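Local coordinates for alkyl hydroperoxide reductase/ Thiol specific antioxidant/ Mal allergen (Burkholderia ambifaria, PDB 5ENU), which probably reduces hydrogen peroxide and organic hydroperoxides through a reactive cysteine, as a thiol-dependent peroxiredoxin of the AhpC/TSA family with a thioredoxin-like fold, at residues V11-V17 with D135-A141; F20-T25 with P96-D100; R37-F43 with S128-A134. All coordinates share one frame. Numbering follows the deposited sequence.

Contact 1 (V11-V17 with D135-A141)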
loop_
_atom_site.group_PDB
_atom_site.type_symbol
_atom_site.label_atom_id
_atom_site.label_comp_id
_atom_site.label_asym_id
_atom_site.label_seq_id
_atom_site.Cartn_x
_atom_site.Cartn_y
_atom_site.Cartn_z
ATOM N N VAL A 11 5.178 -7.305 10.310
ATOM C CA VAL A 11 5.212 -8.183 9.140
ATOM C C VAL A 11 6.637 -8.613 8.823
ATOM O O VAL A 11 7.598 -7.849 9.001
ATOM C CB VAL A 11 4.550 -7.525 7.913
ATOM C CG1 VAL A 11 3.128 -7.051 8.247
ATOM C CG2 VAL A 11 5.418 -6.385 7.335
ATOM N N GLU A 12 6.778 -9.851 8.345
ATOM C CA GLU A 12 8.045 -10.401 7.879
ATOM C C GLU A 12 7.806 -11.274 6.655
ATOM O O GLU A 12 6.814 -12.010 6.587
ATOM C CB GLU A 12 8.710 -11.289 8.943
ATOM C CG GLU A 12 9.176 -10.545 10.191
ATOM C CD GLU A 12 10.263 -9.508 9.917
ATOM O OE1 GLU A 12 11.007 -9.634 8.917
ATOM O OE2 GLU A 12 10.376 -8.558 10.719
ATOM N N VAL A 13 8.730 -11.197 5.692
ATOM C CA VAL A 13 8.662 -12.073 4.529
ATOM C C VAL A 13 8.669 -13.524 4.984
ATOM O O VAL A 13 9.404 -13.905 5.902
ATOM C CB VAL A 13 9.814 -11.755 3.563
ATOM C CG1 VAL A 13 9.861 -12.752 2.412
ATOM C CG2 VAL A 13 9.654 -10.346 3.006
ATOM N N ASP A 14 7.840 -14.345 4.337
ATOM C CA ASP A 14 7.642 -15.780 4.570
ATOM C C ASP A 14 6.672 -16.051 5.719
ATOM O O ASP A 14 6.446 -17.229 6.052
ATOM C CB ASP A 14 8.937 -16.575 4.828
ATOM C CG ASP A 14 9.877 -16.625 3.629
ATOM O OD1 ASP A 14 9.455 -16.289 2.503
ATOM O OD2 ASP A 14 11.054 -17.033 3.829
ATOM N N ARG A 15 6.100 -15.028 6.344
ATOM C CA ARG A 15 5.245 -15.218 7.505
ATOM C C ARG A 15 3.866 -14.634 7.229
ATOM O O ARG A 15 3.712 -13.700 6.424
ATOM C CB ARG A 15 5.840 -14.551 8.766
ATOM C CG ARG A 15 7.311 -14.844 9.024
ATOM C CD ARG A 15 7.617 -16.271 9.393
ATOM N NE ARG A 15 9.037 -16.334 9.742
ATOM C CZ ARG A 15 9.944 -17.094 9.145
ATOM N NH1 ARG A 15 9.605 -17.926 8.193
ATOM N NH2 ARG A 15 11.200 -17.039 9.531
ATOM N N GLN A 16 2.868 -15.186 7.923
ATOM C CA GLN A 16 1.501 -14.694 7.826
ATOM C C GLN A 16 1.443 -13.203 8.147
ATOM O O GLN A 16 2.087 -12.726 9.082
ATOM C CB GLN A 16 0.638 -15.456 8.830
ATOM C CG GLN A 16 -0.841 -15.377 8.521
ATOM C CD GLN A 16 -1.212 -16.255 7.351
ATOM O OE1 GLN A 16 -0.639 -17.323 7.180
ATOM N NE2 GLN A 16 -2.177 -15.819 6.542
ATOM N N VAL A 17 0.670 -12.457 7.368
ATOM C CA VAL A 17 0.388 -11.063 7.745
ATOM C C VAL A 17 -0.747 -11.046 8.767
ATOM O O VAL A 17 -1.810 -11.629 8.511
ATOM C CB VAL A 17 0.023 -10.239 6.508
ATOM C CG1 VAL A 17 -0.342 -8.806 6.906
ATOM C CG2 VAL A 17 1.187 -10.247 5.513
ATOM N N ASP A 135 -2.834 -16.745 0.110
ATOM C CA ASP A 135 -2.863 -17.415 1.405
ATOM C C ASP A 135 -2.639 -16.444 2.566
ATOM O O ASP A 135 -2.678 -16.867 3.735
ATOM C CB ASP A 135 -1.810 -18.544 1.449
ATOM C CG ASP A 135 -2.010 -19.596 0.378
ATOM O OD1 ASP A 135 -3.160 -20.021 0.144
ATOM O OD2 ASP A 135 -0.989 -20.009 -0.221
ATOM N N GLY A 136 -2.419 -15.156 2.289
ATOM C CA GLY A 136 -2.192 -14.182 3.341
ATOM C C GLY A 136 -0.762 -14.085 3.831
ATOM O O GLY A 136 -0.522 -13.445 4.867
ATOM N N VAL A 137 0.198 -14.641 3.097
ATOM C CA VAL A 137 1.601 -14.627 3.499
ATOM C C VAL A 137 2.339 -13.515 2.762
ATOM O O VAL A 137 2.100 -13.278 1.563
ATOM C CB VAL A 137 2.226 -16.008 3.232
ATOM C CG1 VAL A 137 3.746 -15.977 3.358
ATOM C CG2 VAL A 137 1.618 -17.026 4.175
ATOM N N LEU A 138 3.213 -12.803 3.479
ATOM C CA LEU A 138 4.027 -11.770 2.842
ATOM C C LEU A 138 5.115 -12.429 2.005
ATOM O O LEU A 138 5.960 -13.155 2.540
ATOM C CB LEU A 138 4.645 -10.848 3.888
ATOM C CG LEU A 138 5.519 -9.731 3.300
ATOM C CD1 LEU A 138 4.721 -8.847 2.340
ATOM C CD2 LEU A 138 6.195 -8.863 4.391
ATOM N N ARG A 139 5.099 -12.177 0.695
ATOM C CA ARG A 139 6.021 -12.833 -0.225
ATOM C C ARG A 139 7.189 -11.942 -0.607
ATOM O O ARG A 139 8.285 -12.450 -0.870
ATOM C CB ARG A 139 5.290 -13.274 -1.504
ATOM C CG ARG A 139 4.141 -14.253 -1.251
ATOM C CD ARG A 139 4.614 -15.571 -0.672
ATOM N NE ARG A 139 5.480 -16.256 -1.617
ATOM C CZ ARG A 139 5.057 -17.114 -2.542
ATOM N NH1 ARG A 139 3.757 -17.424 -2.646
ATOM N NH2 ARG A 139 5.931 -17.662 -3.382
ATOM N N GLN A 140 6.982 -10.629 -0.648
ATOM C CA GLN A 140 8.059 -9.737 -1.033
ATOM C C GLN A 140 7.767 -8.348 -0.478
ATOM O O GLN A 140 6.602 -7.919 -0.423
ATOM C CB GLN A 140 8.202 -9.706 -2.555
ATOM C CG GLN A 140 9.377 -8.887 -3.029
ATOM C CD GLN A 140 9.771 -9.201 -4.462
ATOM O OE1 GLN A 140 9.136 -10.030 -5.152
ATOM N NE2 GLN A 140 10.814 -8.523 -4.936
ATOM N N ALA A 141 8.827 -7.654 -0.071
ATOM C CA ALA A 141 8.762 -6.276 0.381
ATOM C C ALA A 141 9.733 -5.450 -0.442
ATOM O O ALA A 141 10.815 -5.923 -0.810
ATOM C CB ALA A 141 9.155 -6.161 1.859
HETATM O O HOH W 1 -1.875 -18.926 5.402
HETATM O O HOH W 2 -2.851 -13.082 6.448
#

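Contact 2 (F20-T25 with P96-D100)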
loop_
_atom_site.group_PDB
_atom_site.type_symbol
_atom_site.label_atom_id
_atom_site.label_comp_id
_atom_site.label_asym_id
_atom_site.label_seq_id
_atom_site.Cartn_x
_atom_site.Cartn_y
_atom_site.Cartn_z
ATOM N N PHE A 20 -6.074 -7.291 9.631
ATOM C CA PHE A 20 -6.336 -5.886 9.903
ATOM C C PHE A 20 -7.618 -5.477 9.190
ATOM O O PHE A 20 -8.025 -6.105 8.211
ATOM C CB PHE A 20 -5.159 -4.989 9.473
ATOM C CG PHE A 20 -4.827 -5.044 7.992
ATOM C CD1 PHE A 20 -5.569 -4.319 7.062
ATOM C CD2 PHE A 20 -3.733 -5.788 7.538
ATOM C CE1 PHE A 20 -5.249 -4.344 5.706
ATOM C CE2 PHE A 20 -3.400 -5.821 6.181
ATOM C CZ PHE A 20 -4.168 -5.100 5.262
ATOM N N THR A 21 -8.222 -4.384 9.670
ATOM C CA THR A 21 -9.356 -3.739 9.018
ATOM C C THR A 21 -9.139 -2.238 9.090
ATOM O O THR A 21 -8.661 -1.732 10.103
ATOM C CB THR A 21 -10.670 -4.104 9.715
ATOM O OG1 THR A 21 -10.777 -5.532 9.797
ATOM C CG2 THR A 21 -11.840 -3.597 8.938
ATOM N N ALA A 22 -9.468 -1.518 8.022
ATOM C CA ALA A 22 -9.179 -0.090 8.001
ATOM C C ALA A 22 -10.190 0.624 7.118
ATOM O O ALA A 22 -10.753 0.026 6.186
ATOM C CB ALA A 22 -7.759 0.188 7.487
ATOM N N PRO A 23 -10.412 1.922 7.355
ATOM C CA PRO A 23 -11.315 2.689 6.495
ATOM C C PRO A 23 -10.697 2.886 5.116
ATOM O O PRO A 23 -9.483 3.048 4.960
ATOM C CB PRO A 23 -11.450 4.033 7.229
ATOM C CG PRO A 23 -10.889 3.793 8.609
ATOM C CD PRO A 23 -9.857 2.745 8.440
ATOM N N ALA A 24 -11.549 2.903 4.098
ATOM C CA ALA A 24 -11.062 3.063 2.736
ATOM C C ALA A 24 -12.115 3.755 1.887
ATOM O O ALA A 24 -13.286 3.856 2.267
ATOM C CB ALA A 24 -10.714 1.711 2.101
ATOM N N THR A 25 -11.678 4.240 0.722
ATOM C CA THR A 25 -12.624 4.703 -0.283
ATOM C C THR A 25 -13.604 3.577 -0.577
ATOM O O THR A 25 -13.209 2.414 -0.715
ATOM C CB THR A 25 -11.879 5.114 -1.560
ATOM O OG1 THR A 25 -11.110 4.011 -2.054
ATOM C CG2 THR A 25 -10.962 6.302 -1.307
ATOM N N PRO A 96 -8.944 0.779 -4.563
ATOM C CA PRO A 96 -9.226 1.547 -3.341
ATOM C C PRO A 96 -7.981 2.167 -2.725
ATOM O O PRO A 96 -6.856 1.724 -2.945
ATOM C CB PRO A 96 -9.794 0.498 -2.367
ATOM C CG PRO A 96 -9.921 -0.779 -3.143
ATOM C CD PRO A 96 -9.067 -0.676 -4.358
ATOM N N LEU A 97 -8.217 3.194 -1.904
ATOM C CA LEU A 97 -7.191 3.805 -1.063
ATOM C C LEU A 97 -7.630 3.693 0.396
ATOM O O LEU A 97 -8.718 4.165 0.753
ATOM C CB LEU A 97 -6.994 5.286 -1.417
ATOM C CG LEU A 97 -6.569 5.578 -2.858
ATOM C CD1 LEU A 97 -6.535 7.097 -3.070
ATOM C CD2 LEU A 97 -5.201 4.940 -3.198
ATOM N N ILE A 98 -6.771 3.106 1.236
ATOM C CA ILE A 98 -7.019 3.026 2.681
ATOM C C ILE A 98 -6.561 4.321 3.345
ATOM O O ILE A 98 -5.450 4.807 3.073
ATOM C CB ILE A 98 -6.289 1.812 3.288
ATOM C CG1 ILE A 98 -7.066 0.521 2.976
ATOM C CG2 ILE A 98 -6.108 1.995 4.788
ATOM C CD1 ILE A 98 -6.320 -0.779 3.346
ATOM N N SER A 99 -7.405 4.870 4.217
ATOM C CA SER A 99 -7.034 6.011 5.058
ATOM C C SER A 99 -6.470 5.479 6.372
ATOM O O SER A 99 -7.215 5.023 7.242
ATOM C CB SER A 99 -8.234 6.917 5.320
ATOM O OG SER A 99 -7.851 7.924 6.240
ATOM N N ASP A 100 -5.155 5.524 6.510
ATOM C CA ASP A 100 -4.484 5.047 7.718
ATOM C C ASP A 100 -4.162 6.216 8.638
ATOM O O ASP A 100 -3.064 6.352 9.166
ATOM C CB ASP A 100 -3.224 4.281 7.330
ATOM C CG ASP A 100 -2.692 3.419 8.458
ATOM O OD1 ASP A 100 -3.479 2.707 9.111
ATOM O OD2 ASP A 100 -1.471 3.447 8.691
#

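Contact 3 (R37-F43 with S128-A134)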
loop_
_atom_site.group_PDB
_atom_site.type_symbol
_atom_site.label_atom_id
_atom_site.label_comp_id
_atom_site.label_asym_id
_atom_site.label_seq_id
_atom_site.Cartn_x
_atom_site.Cartn_y
_atom_site.Cartn_z
ATOM N N ARG A 37 -6.987 -13.986 -3.284
ATOM C CA ARG A 37 -6.417 -13.088 -4.277
ATOM C C ARG A 37 -5.053 -12.634 -3.793
ATOM O O ARG A 37 -4.799 -12.554 -2.589
ATOM C CB ARG A 37 -7.272 -11.819 -4.454
ATOM C CG ARG A 37 -8.572 -12.020 -5.216
ATOM C CD ARG A 37 -9.358 -10.719 -5.338
ATOM N NE ARG A 37 -10.009 -10.346 -4.088
ATOM C CZ ARG A 37 -10.621 -9.182 -3.883
ATOM N NH1 ARG A 37 -10.662 -8.276 -4.849
ATOM N NH2 ARG A 37 -11.190 -8.923 -2.715
ATOM N N LYS A 38 -4.169 -12.347 -4.738
ATOM C CA LYS A 38 -2.948 -11.649 -4.378
ATOM C C LYS A 38 -3.290 -10.197 -4.061
ATOM O O LYS A 38 -4.228 -9.621 -4.624
ATOM C CB LYS A 38 -1.972 -11.705 -5.552
ATOM C CG LYS A 38 -1.662 -13.151 -6.043
ATOM C CD LYS A 38 -1.084 -13.141 -7.459
ATOM C CE LYS A 38 -1.000 -14.531 -8.053
ATOM N NZ LYS A 38 -0.441 -14.529 -9.436
ATOM N N LEU A 39 -2.530 -9.614 -3.140
ATOM C CA LEU A 39 -2.711 -8.223 -2.730
ATOM C C LEU A 39 -1.388 -7.482 -2.856
ATOM O O LEU A 39 -0.390 -7.875 -2.239
ATOM C CB LEU A 39 -3.228 -8.128 -1.294
ATOM C CG LEU A 39 -3.236 -6.711 -0.707
ATOM C CD1 LEU A 39 -4.163 -5.805 -1.520
ATOM C CD2 LEU A 39 -3.656 -6.721 0.747
ATOM N N VAL A 40 -1.384 -6.427 -3.664
ATOM C CA VAL A 40 -0.310 -5.447 -3.683
ATOM C C VAL A 40 -0.772 -4.316 -2.773
ATOM O O VAL A 40 -1.713 -3.585 -3.114
ATOM C CB VAL A 40 -0.041 -4.933 -5.106
ATOM C CG1 VAL A 40 0.963 -3.772 -5.076
ATOM C CG2 VAL A 40 0.435 -6.069 -6.012
ATOM N N LEU A 41 -0.144 -4.187 -1.610
ATOM C CA LEU A 41 -0.468 -3.132 -0.659
ATOM C C LEU A 41 0.675 -2.129 -0.750
ATOM O O LEU A 41 1.798 -2.442 -0.344
ATOM C CB LEU A 41 -0.572 -3.725 0.742
ATOM C CG LEU A 41 -1.128 -2.797 1.818
ATOM C CD1 LEU A 41 -2.595 -2.461 1.512
ATOM C CD2 LEU A 41 -0.976 -3.431 3.215
ATOM N N TYR A 42 0.420 -0.960 -1.328
ATOM C CA TYR A 42 1.489 0.007 -1.563
ATOM C C TYR A 42 1.283 1.232 -0.681
ATOM O O TYR A 42 0.202 1.839 -0.701
ATOM C CB TYR A 42 1.692 0.361 -3.053
ATOM C CG TYR A 42 0.799 1.419 -3.684
ATOM C CD1 TYR A 42 -0.407 1.082 -4.315
ATOM C CD2 TYR A 42 1.201 2.758 -3.714
ATOM C CE1 TYR A 42 -1.204 2.049 -4.918
ATOM C CE2 TYR A 42 0.408 3.736 -4.327
ATOM C CZ TYR A 42 -0.805 3.373 -4.903
ATOM O OH TYR A 42 -1.611 4.308 -5.528
ATOM N N PHE A 43 2.313 1.570 0.099
ATOM C CA PHE A 43 2.298 2.742 0.970
ATOM C C PHE A 43 2.988 3.893 0.261
ATOM O O PHE A 43 4.080 3.711 -0.313
ATOM C CB PHE A 43 3.056 2.457 2.273
ATOM C CG PHE A 43 2.352 1.495 3.199
ATOM C CD1 PHE A 43 2.354 0.138 2.948
ATOM C CD2 PHE A 43 1.691 1.968 4.335
ATOM C CE1 PHE A 43 1.710 -0.739 3.809
ATOM C CE2 PHE A 43 1.035 1.094 5.213
ATOM C CZ PHE A 43 1.044 -0.267 4.935
ATOM N N SER A 128 6.894 2.325 0.258
ATOM C CA SER A 128 7.169 0.901 0.400
ATOM C C SER A 128 5.978 0.131 -0.147
ATOM O O SER A 128 4.832 0.590 -0.045
ATOM C CB SER A 128 7.365 0.500 1.872
ATOM O OG SER A 128 8.364 1.282 2.491
ATOM N N THR A 129 6.245 -1.071 -0.662
ATOM C CA THR A 129 5.208 -1.930 -1.235
ATOM C C THR A 129 5.373 -3.344 -0.718
ATOM O O THR A 129 6.493 -3.788 -0.457
ATOM C CB THR A 129 5.271 -1.890 -2.750
ATOM O OG1 THR A 129 5.129 -0.533 -3.158
ATOM C CG2 THR A 129 4.189 -2.758 -3.409
ATOM N N PHE A 130 4.245 -4.036 -0.570
ATOM C CA PHE A 130 4.200 -5.386 -0.025
ATOM C C PHE A 130 3.324 -6.252 -0.912
ATOM O O PHE A 130 2.216 -5.850 -1.274
ATOM C CB PHE A 130 3.645 -5.321 1.393
ATOM C CG PHE A 130 4.490 -4.467 2.291
ATOM C CD1 PHE A 130 5.598 -5.014 2.945
ATOM C CD2 PHE A 130 4.242 -3.099 2.420
ATOM C CE1 PHE A 130 6.416 -4.210 3.743
ATOM C CE2 PHE A 130 5.072 -2.304 3.210
ATOM C CZ PHE A 130 6.145 -2.868 3.875
ATOM N N LEU A 131 3.849 -7.397 -1.312
ATOM C CA LEU A 131 3.122 -8.373 -2.108
ATOM C C LEU A 131 2.739 -9.522 -1.189
ATOM O O LEU A 131 3.613 -10.233 -0.676
ATOM C CB LEU A 131 3.955 -8.861 -3.291
ATOM C CG LEU A 131 3.372 -10.025 -4.090
ATOM C CD1 LEU A 131 1.965 -9.696 -4.565
ATOM C CD2 LEU A 131 4.270 -10.354 -5.276
ATOM N N ILE A 132 1.438 -9.677 -0.972
ATOM C CA ILE A 132 0.869 -10.692 -0.096
ATOM C C ILE A 132 0.128 -11.675 -0.993
ATOM O O ILE A 132 -0.623 -11.255 -1.883
ATOM C CB ILE A 132 -0.073 -10.030 0.927
ATOM C CG1 ILE A 132 0.692 -9.021 1.798
ATOM C CG2 ILE A 132 -0.795 -11.082 1.763
ATOM C CD1 ILE A 132 -0.199 -8.047 2.528
ATOM N N ASP A 133 0.349 -12.973 -0.795
ATOM C CA ASP A 133 -0.273 -13.949 -1.687
ATOM C C ASP A 133 -1.712 -14.266 -1.277
ATOM O O ASP A 133 -2.251 -13.734 -0.298
ATOM C CB ASP A 133 0.611 -15.185 -1.888
ATOM C CG ASP A 133 0.732 -16.062 -0.648
ATOM O OD1 ASP A 133 -0.050 -15.913 0.326
ATOM O OD2 ASP A 133 1.608 -16.965 -0.680
ATOM N N ALA A 134 -2.349 -15.145 -2.062
ATOM C CA ALA A 134 -3.739 -15.531 -1.815
ATOM C C ALA A 134 -3.916 -16.230 -0.473
ATOM O O ALA A 134 -5.052 -16.336 0.009
ATOM C CB ALA A 134 -4.229 -16.434 -2.946
HETATM O O HOH W 3 -4.685 -12.364 0.363
HETATM O O HOH W 4 4.857 2.215 -2.690
#

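Contact 1 (V11-V17 with D135-A141)
The side chain of Q16 turns back to the other segment, and its amide bonds to the D135 carbonyl both directly and through water. Q16 NE2 donates to D135 O at 3.0 Å. Water 1 bridges the same carbonyl to Q16 OE1, and water 2 joins Q16 NE2 to the carbonyls of V17 and G136. G136 lies close to this amide. An ideal CB on G136 would lie only 2.6 Å from Q16 NE2. The positive phi of G136, 85°, would also jam a CB against the O of D135.

Neither segment forms a long strand pair with the other. A single backbone bridge links Q16 and V137, with their CA atoms 4.3 Å apart. Three main-chain hydrogen bonds hold the two backbones: V17 N to G136 O (2.9 Å), L138 N to R15 O (3.1 Å) and D14 N to L138 O (2.9 Å). The segment 11-17 reaches these partners by way of a type II turn, E12 to R15, closed by R15 N to E12 O at 3.1 Å.

L138 is the apolar centre. L138 CD2 lies 3.9 Å from V11 CG2 and 4.0 Å from V13 CG2, while L138 CB lies 3.9 Å from V17 CG2.

R139 and Q140 form a classic beta bulge opposite L131, and R139 makes a salt bridge with D133. The loop 11-17 lies along residues 136-138. L138 also packs on F130 and I132 of strand 120-132, and V11 and V17 rest on F109 of helix 104-109.

Contact 2 (F20-T25 with P96-D100)
The two segments meet at a steep angle, their end-to-end directions 109° apart. They share one backbone bridge, A24 with I98, where the CA atoms come within 4.0 Å. Main-chain hydrogen bonds lie on both sides of it: S99 N donates to P23 O at 2.9 Å, and T25 N donates to L97 O at 3.0 Å. The same two carbonyls receive CA-H...O contacts, from I98 CA to P23 O (3.4 Å) and from A24 CA to L97 O (3.3 Å).

A side chain continues the pairing. T25 OG1 accepts from L97 N at 3.0 Å, so L97 is bound through both its N and its O to one residue. The p rotamer of T25 brings this hydroxyl to the backbone.

The remaining contact is apolar and centres on I98. I98 CG2 touches A22 CB at 3.6 Å, I98 CG1 meets A24 CB at 3.9 Å, and I98 CD1 approaches F20 CE1 at 4.4 Å.

Strand 97-99 pairs in parallel with strand 71-77, and the segment 20-25 crosses it away from that neighbour. I98 also packs on I74 and V76 of strand 71-77, while L105 of helix 104-109 packs against F20, A22 and I98. T25 and L97 lie against H84 of helix 81-91. Strand 21-22 in turn pairs with strand 29-30 in a small antiparallel hairpin.

Contact 3 (R37-F43 with S128-A134)
Six main-chain hydrogen bonds, in three reciprocal pairs, join these antiparallel strands, whose axes run at 168° and approach to 4.7 Å. L39 N gives to I132 O (2.8 Å) and I132 N to L39 O (2.9 Å). L41 N to F130 O and F130 N to L41 O are both 2.9 Å. F43 N gives to S128 O (2.7 Å), and S128 N returns a longer bond to F43 O (3.2 Å).

V40-L131 and Y42-T129 are the non-hydrogen-bonded pairs. The backbones of K38, V40 and Y42 turn instead to G70 and strand 71-77, and L131 bonds to R139 and Q140.

A water lies at each end of the pairing. Water 3 is 3.0 Å from R37 O and 2.9 Å from D133 O, beyond the last direct pair, L39-I132. Water 4 bridges F43 O (2.9 Å) and T129 OG1 (2.8 Å). Side chains have partners too: T129 OG1 bonds to H150, S128 OG to E126 O, R37 NH2 to D33 O, and K38 NZ to the carbonyls of A69 and V158. D133 OD1 accepts from D135 N and V137 N, and D133 OD2 makes a salt bridge with R139.

One face carries L39, L41, F43, S128, F130 and I132. F43 CD1 lies 3.7 Å from F130 CE2, and the F109 ring meets both. The other face carries V40, Y42, T129 and L131, with Y42 stacked on F59.

Strand 38-43 lies between parallel strand 71-77 and antiparallel strand 120-132. A central mixed sheet with helices packed on it is consistent with the thioredoxin fold of peroxiredoxins.

In the fold
Contact 3 is core: two central strands paired in regular register, with buried side chains on both faces. Contact 2 is also buried, but holds a short crossing segment to strand 97-99 by one bridge and a threonine hydroxyl. Contact 1 is closer to the surface and relies on waters and a glutamine amide beside its backbone bonds. Contacts 1 and 3 touch directly, since R139 N and Q140 O bond to L131 O and N. Contacts 2 and 3 meet through F20 CZ and L41 CD2, 4.1 Å apart. Contacts 1 and 2 do not touch, though V11-V17 runs on almost directly into F20-T25. Helix 104-109 packs against all three.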